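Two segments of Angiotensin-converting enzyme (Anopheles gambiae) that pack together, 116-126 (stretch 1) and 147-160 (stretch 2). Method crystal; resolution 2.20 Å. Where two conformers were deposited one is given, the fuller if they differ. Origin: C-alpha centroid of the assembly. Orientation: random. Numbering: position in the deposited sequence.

Stretch 1 (116-126) NYAKAKFCAYG
Stretch 2 (147-160) REPEELKYYWVQWY

Stretch 2 is helical from P149 through Y160 and continues later in the chain, held by i to i+4 backbone bonds such as Y155 N to E151 O at 3.1 Å and W159 N to Y155 O at 2.8 Å. E148 caps its start: OE2 accepts from E150 N at 3.2 Å, and OE1 accepts weakly from E151 N at 3.3 Å. Stretch 1 enters in the last part of a helix that begins earlier in the chain, with N116 to A118 helical, then extends from A120 to Y125 (phi -55 to -143°, psi 120 to 160°) before G126 turns at phi/psi 80/-5°. The extended segment runs antiparallel to the helix: F122 CA lies 7.4 Å from Q158 CA, and Y125 CA 6.5 Å from E151 CA. Together the stretches bury 617 Å².

W159 (chi1 174°, t; chi2 -103°) has a sideways CA-to-CB bond, yet its indole reaches stretch 1. There its edge meets the face of Y117 (chi1 -178°, t; chi2 -76°), with planes at 88°, centroids 5.1 Å apart and W159 CZ2 3.4 Å from Y117 CE2. F122 (m, chi2 -85°) points toward the helix and meets the same indole rim to rim, CZ to W159 CE3 being 3.3 Å; its CE1 also lies 3.5 Å from Q158 O.

Two tyrosines bind the extended backbone through their hydroxyls. Y154 (t, chi2 84°) points toward stretch 1 and donates from OH to C123 O at 2.7 Å. Y155 (m, chi2 -68°) starts sideways, but its chi angles bring OH to Y125 N, which donates at 2.9 Å and a nearly linear 177°. A water accepts from C123 N (2.9 Å to its O) and donates to Q158 OE1 (2.7 Å from the same O); Q158 is m, m with chi3 -43°.

Y125 (t, chi2 63°) lays its ring over E151: E151 CA is 4.0 Å from the ring centroid, 8° off the normal, a CH-pi contact. Its CD1 approaches Y154 CG at 3.6 Å, with ring planes oblique at 48°.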

ATOM      1  N   ASN A 116       2.532   0.820  20.039  1.00 46.02           N
ATOM      2  CA  ASN A 116       3.972   0.954  20.232  1.00 44.41           C
ATOM      3  C   ASN A 116       4.612   1.635  19.025  1.00 44.75           C
ATOM      4  O   ASN A 116       5.476   2.507  19.173  1.00 42.66           O
ATOM      5  CB  ASN A 116       4.561  -0.438  20.491  1.00 44.53           C
ATOM      6  CG  ASN A 116       6.061  -0.442  20.513  1.00 43.91           C
ATOM      7  OD1 ASN A 116       6.703  -0.754  19.512  1.00 44.19           O
ATOM      8  ND2 ASN A 116       6.641  -0.096  21.652  1.00 44.83           N
ATOM      9  N   TYR A 117       4.152   1.284  17.817  1.00 44.51           N
ATOM     10  CA  TYR A 117       4.666   1.881  16.588  1.00 43.04           C
ATOM     11  C   TYR A 117       4.349   3.367  16.515  1.00 43.98           C
ATOM     12  O   TYR A 117       5.223   4.188  16.204  1.00 42.82           O
ATOM     13  CB  TYR A 117       4.056   1.138  15.396  1.00 42.12           C
ATOM     14  CG  TYR A 117       4.492   1.579  14.011  1.00 44.33           C
ATOM     15  CD1 TYR A 117       3.991   2.756  13.433  1.00 42.85           C
ATOM     16  CD2 TYR A 117       5.352   0.788  13.246  1.00 43.58           C
ATOM     17  CE1 TYR A 117       4.363   3.133  12.168  1.00 43.53           C
ATOM     18  CE2 TYR A 117       5.734   1.168  11.961  1.00 41.32           C
ATOM     19  CZ  TYR A 117       5.244   2.340  11.431  1.00 43.28           C
ATOM     20  OH  TYR A 117       5.614   2.728  10.140  1.00 44.18           O
ATOM     21  N   ALA A 118       3.094   3.733  16.783  1.00 45.00           N
ATOM     22  CA  ALA A 118       2.663   5.118  16.583  1.00 46.07           C
ATOM     23  C   ALA A 118       3.239   6.058  17.630  1.00 44.80           C
ATOM     24  O   ALA A 118       3.387   7.255  17.369  1.00 48.41           O
ATOM     25  CB  ALA A 118       1.140   5.195  16.600  1.00 46.61           C
ATOM     26  N   LYS A 119       3.584   5.548  18.802  1.00 43.74           N
ATOM     27  CA  LYS A 119       4.013   6.391  19.907  1.00 47.68           C
ATOM     28  C   LYS A 119       5.529   6.519  20.045  1.00 46.51           C
ATOM     29  O   LYS A 119       5.998   7.215  20.943  1.00 47.45           O
ATOM     30  CB  LYS A 119       3.444   5.845  21.221  1.00 51.01           C
ATOM     31  CG  LYS A 119       1.949   6.102  21.447  1.00 53.82           C
ATOM     32  CD  LYS A 119       1.503   5.477  22.770  1.00 57.42           C
ATOM     33  CE  LYS A 119       0.212   6.085  23.287  1.00 64.94           C
ATOM     34  NZ  LYS A 119       0.009   5.792  24.747  1.00 70.06           N
ATOM     35  N   ALA A 120       6.313   5.884  19.187  1.00 45.57           N
ATOM     36  CA  ALA A 120       7.754   5.887  19.379  1.00 45.10           C
ATOM     37  C   ALA A 120       8.333   7.270  19.139  1.00 43.66           C
ATOM     38  O   ALA A 120       7.932   7.962  18.204  1.00 47.04           O
ATOM     39  CB  ALA A 120       8.415   4.893  18.430  1.00 45.39           C
ATOM     40  N   LYS A 121       9.298   7.663  19.975  1.00 43.94           N
ATOM     41  CA  LYS A 121       9.996   8.938  19.840  1.00 47.61           C
ATOM     42  C   LYS A 121      11.481   8.708  20.039  1.00 44.53           C
ATOM     43  O   LYS A 121      11.892   7.727  20.653  1.00 45.71           O
ATOM     44  CB  LYS A 121       9.488   9.992  20.855  1.00 48.32           C
ATOM     45  CG  LYS A 121       7.980  10.224  20.766  1.00 51.31           C
ATOM     46  CD  LYS A 121       7.619  11.704  20.670  1.00 55.88           C
ATOM     47  CE  LYS A 121       6.178  11.901  20.175  1.00 59.36           C
ATOM     48  NZ  LYS A 121       5.269  10.831  20.719  1.00 63.70           N
ATOM     49  N   PHE A 122      12.291   9.648  19.553  1.00 45.92           N
ATOM     50  CA  PHE A 122      13.723   9.389  19.451  1.00 46.38           C
ATOM     51  C   PHE A 122      14.536  10.626  19.772  1.00 46.77           C
ATOM     52  O   PHE A 122      14.107  11.753  19.511  1.00 45.59           O
ATOM     53  CB  PHE A 122      14.064   8.888  18.042  1.00 44.04           C
ATOM     54  CG  PHE A 122      13.257   7.700  17.634  1.00 42.64           C
ATOM     55  CD1 PHE A 122      13.657   6.421  17.998  1.00 41.90           C
ATOM     56  CD2 PHE A 122      12.072   7.859  16.941  1.00 41.62           C
ATOM     57  CE1 PHE A 122      12.903   5.315  17.639  1.00 41.90           C
ATOM     58  CE2 PHE A 122      11.315   6.756  16.576  1.00 42.53           C
ATOM     59  CZ  PHE A 122      11.727   5.481  16.933  1.00 39.97           C
ATOM     60  N   CYS A 123      15.728  10.380  20.319  1.00 45.81           N
ATOM     61  CA  CYS A 123      16.717  11.427  20.543  1.00 48.55           C
ATOM     62  C   CYS A 123      17.531  11.697  19.275  1.00 49.03           C
ATOM     63  O   CYS A 123      17.884  10.783  18.521  1.00 47.47           O
ATOM     64  CB  CYS A 123      17.654  11.035  21.684  1.00 50.12           C
ATOM     65  SG  CYS A 123      16.824  10.908  23.296  1.00 57.22           S
ATOM     66  N   ALA A 124      17.830  12.965  19.040  1.00 50.13           N
ATOM     67  CA  ALA A 124      18.544  13.329  17.831  1.00 48.75           C
ATOM     68  C   ALA A 124      19.969  12.790  17.878  1.00 51.41           C
ATOM     69  O   ALA A 124      20.590  12.666  18.947  1.00 49.99           O
ATOM     70  CB  ALA A 124      18.556  14.840  17.649  1.00 49.20           C
ATOM     71  N   TYR A 125      20.469  12.423  16.694  1.00 49.54           N
ATOM     72  CA  TYR A 125      21.851  11.990  16.554  1.00 49.15           C
ATOM     73  C   TYR A 125      22.758  13.073  17.105  1.00 49.60           C
ATOM     74  O   TYR A 125      22.719  14.220  16.644  1.00 50.16           O
ATOM     75  CB  TYR A 125      22.151  11.712  15.075  1.00 48.71           C
ATOM     76  CG  TYR A 125      23.531  11.169  14.755  1.00 46.00           C
ATOM     77  CD1 TYR A 125      23.947   9.948  15.244  1.00 45.61           C
ATOM     78  CD2 TYR A 125      24.395  11.868  13.923  1.00 47.58           C
ATOM     79  CE1 TYR A 125      25.189   9.445  14.941  1.00 45.06           C
ATOM     80  CE2 TYR A 125      25.645  11.366  13.610  1.00 45.56           C
ATOM     81  CZ  TYR A 125      26.032  10.151  14.126  1.00 46.27           C
ATOM     82  OH  TYR A 125      27.276   9.611  13.845  1.00 52.01           O
ATOM     83  N   GLY A 126      23.542  12.721  18.113  1.00 53.23           N
ATOM     84  CA  GLY A 126      24.491  13.651  18.693  1.00 57.43           C
ATOM     85  C   GLY A 126      23.923  14.653  19.680  1.00 62.30           C
ATOM     86  O   GLY A 126      24.706  15.407  20.280  1.00 63.45           O
ATOM     87  N   ARG A 147      22.415  12.420   3.483  1.00 45.26           N
ATOM     88  CA  ARG A 147      23.327  11.453   2.895  1.00 43.58           C
ATOM     89  C   ARG A 147      24.530  11.186   3.793  1.00 45.36           C
ATOM     90  O   ARG A 147      25.671  11.219   3.325  1.00 48.34           O
ATOM     91  CB  ARG A 147      23.813  11.951   1.537  1.00 43.15           C
ATOM     92  CG  ARG A 147      22.708  12.478   0.640  1.00 43.12           C
ATOM     93  CD  ARG A 147      21.764  11.379   0.167  1.00 42.58           C
ATOM     94  NE  ARG A 147      20.737  11.974  -0.682  1.00 42.25           N
ATOM     95  CZ  ARG A 147      19.422  11.777  -0.569  1.00 43.46           C
ATOM     96  NH1 ARG A 147      18.934  10.944   0.333  1.00 44.06           N
ATOM     97  NH2 ARG A 147      18.588  12.409  -1.398  1.00 44.01           N
ATOM     98  N   GLU A 148      24.307  10.969   5.083  0.50 46.58           N
ATOM     99  CA  GLU A 148      25.398  10.683   6.016  0.50 45.61           C
ATOM    100  C   GLU A 148      25.194   9.286   6.578  0.50 45.36           C
ATOM    101  O   GLU A 148      24.300   9.083   7.422  0.50 43.96           O
ATOM    102  CB  GLU A 148      25.479  11.717   7.140  0.50 46.87           C
ATOM    103  CG  GLU A 148      26.919  11.926   7.648  0.50 47.26           C
ATOM    104  CD  GLU A 148      27.379  10.849   8.616  0.50 46.99           C
ATOM    105  OE1 GLU A 148      27.015  10.968   9.804  0.50 47.71           O
ATOM    106  OE2 GLU A 148      28.099   9.895   8.206  0.50 47.25           O
ATOM    107  N   PRO A 149      25.989   8.304   6.141  1.00 46.37           N
ATOM    108  CA  PRO A 149      25.715   6.896   6.502  1.00 43.52           C
ATOM    109  C   PRO A 149      25.651   6.613   7.989  1.00 43.33           C
ATOM    110  O   PRO A 149      24.803   5.819   8.416  1.00 42.95           O
ATOM    111  CB  PRO A 149      26.884   6.141   5.848  1.00 43.49           C
ATOM    112  CG  PRO A 149      27.298   7.004   4.720  1.00 46.57           C
ATOM    113  CD  PRO A 149      27.091   8.422   5.166  1.00 46.32           C
ATOM    114  N   GLU A 150      26.535   7.208   8.791  1.00 44.34           N
ATOM    115  CA  GLU A 150      26.544   6.913  10.215  1.00 45.49           C
ATOM    116  C   GLU A 150      25.313   7.483  10.903  1.00 44.25           C
ATOM    117  O   GLU A 150      24.793   6.877  11.850  1.00 43.85           O
ATOM    118  CB  GLU A 150      27.819   7.448  10.859  1.00 49.17           C
ATOM    119  CG  GLU A 150      29.020   6.539  10.691  1.00 49.32           C
ATOM    120  CD  GLU A 150      28.813   5.166  11.333  1.00 56.02           C
ATOM    121  OE1 GLU A 150      28.918   4.145  10.606  1.00 55.08           O
ATOM    122  OE2 GLU A 150      28.539   5.101  12.561  1.00 57.66           O
ATOM    123  N   GLU A 151      24.819   8.623  10.439  1.00 44.07           N
ATOM    124  CA  GLU A 151      23.574   9.165  10.972  1.00 44.17           C
ATOM    125  C   GLU A 151      22.396   8.285  10.561  1.00 44.01           C
ATOM    126  O   GLU A 151      21.558   7.909  11.396  1.00 44.43           O
ATOM    127  CB  GLU A 151      23.386  10.600  10.476  1.00 44.40           C
ATOM    128  CG  GLU A 151      22.062  11.243  10.868  1.00 46.00           C
ATOM    129  CD  GLU A 151      21.838  12.627  10.239  1.00 48.31           C
ATOM    130  OE1 GLU A 151      22.704  13.108   9.479  1.00 51.23           O
ATOM    131  OE2 GLU A 151      20.774  13.222  10.495  1.00 49.31           O
ATOM    132  N   LEU A 152      22.332   7.926   9.280  1.00 41.74           N
ATOM    133  CA  LEU A 152      21.291   7.016   8.818  1.00 42.72           C
ATOM    134  C   LEU A 152      21.319   5.702   9.593  1.00 40.64           C
ATOM    135  O   LEU A 152      20.272   5.186   9.991  1.00 37.62           O
ATOM    136  CB  LEU A 152      21.469   6.770   7.323  1.00 41.58           C
ATOM    137  CG  LEU A 152      21.236   8.028   6.487  1.00 41.36           C
ATOM    138  CD1 LEU A 152      21.828   7.814   5.111  1.00 41.66           C
ATOM    139  CD2 LEU A 152      19.773   8.327   6.390  1.00 39.80           C
ATOM    140  N   LYS A 153      22.509   5.160   9.842  1.00 40.44           N
ATOM    141  CA  LYS A 153      22.593   3.895  10.562  1.00 40.65           C
ATOM    142  C   LYS A 153      22.069   4.028  11.993  1.00 40.51           C
ATOM    143  O   LYS A 153      21.304   3.175  12.468  1.00 37.66           O
ATOM    144  CB  LYS A 153      24.035   3.395  10.545  1.00 41.78           C
ATOM    145  CG  LYS A 153      24.304   2.292  11.520  1.00 41.89           C
ATOM    146  CD  LYS A 153      25.569   1.545  11.157  1.00 47.37           C
ATOM    147  CE  LYS A 153      26.802   2.372  11.381  1.00 54.30           C
ATOM    148  NZ  LYS A 153      27.934   1.790  10.580  1.00 58.27           N
ATOM    149  N   TYR A 154      22.435   5.110  12.682  1.00 42.22           N
ATOM    150  CA  TYR A 154      21.916   5.357  14.026  1.00 42.47           C
ATOM    151  C   TYR A 154      20.390   5.354  14.032  1.00 41.88           C
ATOM    152  O   TYR A 154      19.761   4.649  14.827  1.00 41.93           O
ATOM    153  CB  TYR A 154      22.460   6.692  14.568  1.00 44.17           C
ATOM    154  CG  TYR A 154      21.704   7.248  15.775  1.00 46.07           C
ATOM    155  CD1 TYR A 154      22.001   6.823  17.057  1.00 45.62           C
ATOM    156  CD2 TYR A 154      20.702   8.202  15.616  1.00 45.71           C
ATOM    157  CE1 TYR A 154      21.318   7.323  18.152  1.00 46.18           C
ATOM    158  CE2 TYR A 154      20.018   8.708  16.701  1.00 47.47           C
ATOM    159  CZ  TYR A 154      20.336   8.268  17.975  1.00 47.61           C
ATOM    160  OH  TYR A 154      19.647   8.767  19.072  1.00 47.26           O
ATOM    161  N   TYR A 155      19.768   6.109  13.129  1.00 41.32           N
ATOM    162  CA  TYR A 155      18.314   6.173  13.172  1.00 41.01           C
ATOM    163  C   TYR A 155      17.688   4.854  12.760  1.00 38.11           C
ATOM    164  O   TYR A 155      16.626   4.481  13.261  1.00 37.03           O
ATOM    165  CB  TYR A 155      17.786   7.305  12.299  1.00 40.55           C
ATOM    166  CG  TYR A 155      18.013   8.689  12.893  1.00 44.92           C
ATOM    167  CD1 TYR A 155      17.342   9.113  14.051  1.00 44.47           C
ATOM    168  CD2 TYR A 155      18.897   9.579  12.289  1.00 43.97           C
ATOM    169  CE1 TYR A 155      17.558  10.379  14.582  1.00 44.77           C
ATOM    170  CE2 TYR A 155      19.123  10.826  12.818  1.00 44.58           C
ATOM    171  CZ  TYR A 155      18.453  11.233  13.954  1.00 45.36           C
ATOM    172  OH  TYR A 155      18.701  12.494  14.443  1.00 44.90           O
ATOM    173  N   TRP A 156      18.295   4.152  11.803  1.00 40.43           N
ATOM    174  CA  TRP A 156      17.779   2.834  11.431  1.00 38.87           C
ATOM    175  C   TRP A 156      17.762   1.917  12.647  1.00 37.38           C
ATOM    176  O   TRP A 156      16.734   1.311  12.972  1.00 36.38           O
ATOM    177  CB  TRP A 156      18.620   2.248  10.300  1.00 37.61           C
ATOM    178  CG  TRP A 156      18.067   1.005   9.683  1.00 36.66           C
ATOM    179  CD1 TRP A 156      17.464   0.895   8.464  1.00 37.86           C
ATOM    180  CD2 TRP A 156      18.082  -0.312  10.239  1.00 37.19           C
ATOM    181  NE1 TRP A 156      17.101  -0.423   8.223  1.00 36.24           N
ATOM    182  CE2 TRP A 156      17.470  -1.177   9.298  1.00 37.31           C
ATOM    183  CE3 TRP A 156      18.556  -0.854  11.445  1.00 39.19           C
ATOM    184  CZ2 TRP A 156      17.295  -2.542   9.536  1.00 37.51           C
ATOM    185  CZ3 TRP A 156      18.382  -2.224  11.681  1.00 37.29           C
ATOM    186  CH2 TRP A 156      17.765  -3.047  10.727  1.00 38.46           C
ATOM    187  N   VAL A 157      18.888   1.866  13.372  1.00 37.22           N
ATOM    188  CA  VAL A 157      18.997   1.033  14.570  1.00 37.47           C
ATOM    189  C   VAL A 157      18.004   1.469  15.647  1.00 39.23           C
ATOM    190  O   VAL A 157      17.337   0.634  16.273  1.00 39.39           O
ATOM    191  CB  VAL A 157      20.437   1.056  15.102  1.00 41.79           C
ATOM    192  CG1 VAL A 157      20.509   0.408  16.500  1.00 41.11           C
ATOM    193  CG2 VAL A 157      21.371   0.354  14.099  1.00 39.11           C
ATOM    194  N   GLN A 158      17.914   2.778  15.902  1.00 40.10           N
ATOM    195  CA  GLN A 158      16.927   3.290  16.848  1.00 40.33           C
ATOM    196  C   GLN A 158      15.521   2.843  16.478  1.00 40.68           C
ATOM    197  O   GLN A 158      14.774   2.328  17.319  1.00 40.81           O
ATOM    198  CB  GLN A 158      16.992   4.812  16.885  1.00 43.01           C
ATOM    199  CG  GLN A 158      18.249   5.348  17.541  1.00 45.28           C
ATOM    200  CD  GLN A 158      18.202   5.234  19.041  1.00 50.70           C
ATOM    201  OE1 GLN A 158      17.171   5.523  19.676  1.00 52.32           O
ATOM    202  NE2 GLN A 158      19.314   4.824  19.630  1.00 49.26           N
ATOM    203  N   TRP A 159      15.138   3.037  15.215  1.00 39.13           N
ATOM    204  CA  TRP A 159      13.769   2.748  14.812  1.00 38.58           C
ATOM    205  C   TRP A 159      13.427   1.279  15.031  1.00 39.93           C
ATOM    206  O   TRP A 159      12.405   0.952  15.651  1.00 41.22           O
ATOM    207  CB  TRP A 159      13.545   3.124  13.341  1.00 37.14           C
ATOM    208  CG  TRP A 159      12.177   2.695  12.887  1.00 39.92           C
ATOM    209  CD1 TRP A 159      11.860   1.611  12.118  1.00 39.64           C
ATOM    210  CD2 TRP A 159      10.927   3.320  13.225  1.00 40.25           C
ATOM    211  NE1 TRP A 159      10.495   1.520  11.954  1.00 38.15           N
ATOM    212  CE2 TRP A 159       9.904   2.565  12.613  1.00 39.27           C
ATOM    213  CE3 TRP A 159      10.580   4.454  13.976  1.00 40.24           C
ATOM    214  CZ2 TRP A 159       8.562   2.906  12.729  1.00 40.77           C
ATOM    215  CZ3 TRP A 159       9.254   4.787  14.094  1.00 40.52           C
ATOM    216  CH2 TRP A 159       8.255   4.009  13.483  1.00 42.79           C
ATOM    217  N   TYR A 160      14.259   0.377  14.501  1.00 39.43           N
ATOM    218  CA  TYR A 160      13.971  -1.051  14.547  1.00 38.64           C
ATOM    219  C   TYR A 160      14.064  -1.589  15.973  1.00 38.59           C
ATOM    220  O   TYR A 160      13.285  -2.464  16.357  1.00 38.94           O
ATOM    221  CB  TYR A 160      14.935  -1.804  13.610  1.00 36.73           C
ATOM    222  CG  TYR A 160      14.531  -1.805  12.149  1.00 36.87           C
ATOM    223  CD1 TYR A 160      14.770  -0.682  11.319  1.00 38.81           C
ATOM    224  CD2 TYR A 160      13.862  -2.887  11.599  1.00 36.57           C
ATOM    225  CE1 TYR A 160      14.349  -0.661   9.976  1.00 36.13           C
ATOM    226  CE2 TYR A 160      13.441  -2.877  10.254  1.00 37.28           C
ATOM    227  CZ  TYR A 160      13.703  -1.781   9.454  1.00 35.78           C
ATOM    228  OH  TYR A 160      13.306  -1.823   8.150  1.00 35.48           O
TER
HETATM  229  O   HOH W   1      16.406   7.645  21.162  1.00 49.02           O